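Local coordinates for protein thermospermine synthase (Medicago truncatula, PDB 6BQ6) that probably transfers an aminopropyl group from decarboxylated S-adenosylmethionine to spermidine, yielding the tetraamine thermospermine in plant polyamine biosynthesis, at residues Y289-G292 with K293-V296. Sequence-based numbering, arbitrary orientation.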
loop_
_atom_site.group_PDB
_atom_site.type_symbol
_atom_site.label_atom_id
_atom_site.label_comp_id
_atom_site.label_asym_id
_atom_site.label_seq_id
_atom_site.Cartn_x
_atom_site.Cartn_y
_atom_site.Cartn_z
ATOM N N TYR B 289 30.359 3.897 12.889
ATOM C CA TYR B 289 29.517 5.096 12.937
ATOM C C TYR B 289 30.133 6.161 13.828
ATOM O O TYR B 289 30.160 7.326 13.482
ATOM C CB TYR B 289 28.094 4.807 13.448
ATOM C CG TYR B 289 27.269 6.064 13.443
ATOM C CD1 TYR B 289 26.841 6.625 12.267
ATOM C CD2 TYR B 289 26.971 6.708 14.630
ATOM C CE1 TYR B 289 26.103 7.823 12.279
ATOM C CE2 TYR B 289 26.263 7.858 14.641
ATOM C CZ TYR B 289 25.859 8.420 13.514
ATOM O OH TYR B 289 25.166 9.607 13.599
ATOM N N LEU B 290 30.575 5.772 15.010
ATOM C CA LEU B 290 30.800 6.706 16.082
ATOM C C LEU B 290 32.301 7.033 16.263
ATOM O O LEU B 290 33.103 6.131 16.475
ATOM C CB LEU B 290 30.211 6.094 17.346
ATOM C CG LEU B 290 30.015 7.090 18.450
ATOM C CD1 LEU B 290 28.768 7.949 18.278
ATOM C CD2 LEU B 290 29.958 6.331 19.743
ATOM N N ASP B 291 32.672 8.303 16.104
ATOM C CA ASP B 291 33.892 8.866 16.663
ATOM C C ASP B 291 33.481 9.960 17.640
ATOM O O ASP B 291 32.274 10.208 17.846
ATOM C CB ASP B 291 34.918 9.323 15.605
ATOM C CG ASP B 291 34.429 10.420 14.710
ATOM O OD1 ASP B 291 33.327 11.013 14.949
ATOM O OD2 ASP B 291 35.136 10.703 13.698
ATOM N N GLY B 292 34.458 10.622 18.263
ATOM C CA GLY B 292 34.133 11.610 19.264
ATOM C C GLY B 292 33.357 12.779 18.742
ATOM O O GLY B 292 32.377 13.224 19.408
ATOM N N LYS B 293 33.732 13.267 17.563
ATOM C CA LYS B 293 32.992 14.376 16.963
ATOM C C LYS B 293 31.535 14.017 16.692
ATOM O O LYS B 293 30.614 14.827 16.890
ATOM C CB LYS B 293 33.642 14.856 15.661
ATOM C CG LYS B 293 34.790 15.845 15.810
ATOM C CD LYS B 293 35.102 16.332 14.387
ATOM C CE LYS B 293 36.225 17.332 14.323
ATOM N NZ LYS B 293 36.232 17.955 12.962
ATOM N N THR B 294 31.323 12.782 16.279
ATOM C CA THR B 294 29.964 12.287 16.045
ATOM C C THR B 294 29.142 12.333 17.312
ATOM O O THR B 294 27.982 12.796 17.300
ATOM C CB THR B 294 29.948 10.875 15.431
ATOM O OG1 THR B 294 30.744 10.836 14.240
ATOM C CG2 THR B 294 28.532 10.472 15.027
ATOM N N PHE B 295 29.721 11.871 18.429
ATOM C CA PHE B 295 28.984 11.926 19.673
ATOM C C PHE B 295 28.670 13.341 20.115
ATOM O O PHE B 295 27.541 13.627 20.558
ATOM C CB PHE B 295 29.692 11.153 20.803
ATOM C CG PHE B 295 28.924 11.226 22.057
ATOM C CD1 PHE B 295 27.724 10.546 22.127
ATOM C CD2 PHE B 295 29.261 12.111 23.058
ATOM C CE1 PHE B 295 26.876 10.691 23.216
ATOM C CE2 PHE B 295 28.423 12.245 24.166
ATOM C CZ PHE B 295 27.238 11.527 24.225
ATOM N N VAL B 296 29.627 14.247 19.979
ATOM C CA VAL B 296 29.394 15.641 20.371
ATOM C C VAL B 296 28.289 16.233 19.519
ATOM O O VAL B 296 27.410 16.887 20.072
ATOM C CB VAL B 296 30.687 16.476 20.332
ATOM C CG1 VAL B 296 30.372 17.983 20.358
ATOM C CG2 VAL B 296 31.585 16.010 21.464
#
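Asp291 is the N-cap residue of helix 292-298, and its OD1 accepts from Thr294 N, three residues on (3.0 Å, N-H...O angle 154°), in a bond that runs nearly along the C-O axis. The same oxygen accepts a second donor, Thr294 OG1, at 2.7 Å, this one from above the carboxylate plane (41° out of it). A chi1 of 62° sets CG between the backbone N and the carbonyl carbon, which places OD1 within bonding distance of both donors. Regular helix geometry follows at once: Phe295 N donates to Asp291 O (3.1 Å) and Val296 N to Gly292 O (3.0 Å), both i to i+4 bonds of the first helical turn. Leu290 CD1 packs on Phe295 CB at 4.2 Å. With its methyl anti to the backbone N, Thr294 directs CG2 obliquely onto the Tyr289 ring, 3.5 Å from CE2. Without the carboxylate, as with an alanine here, Thr294 N would probably lose its capping acceptor, and Arg306 of the second subunit its salt-bridge mate at Asp291 OD2. Thr294 OG1 also reaches across the interface, hydrogen-bonded to Lys303 N of the second subunit. One layer out, Glu89 OE1, on helix 84-98, is hydrogen-bonded to both Tyr289 N and Leu290 N.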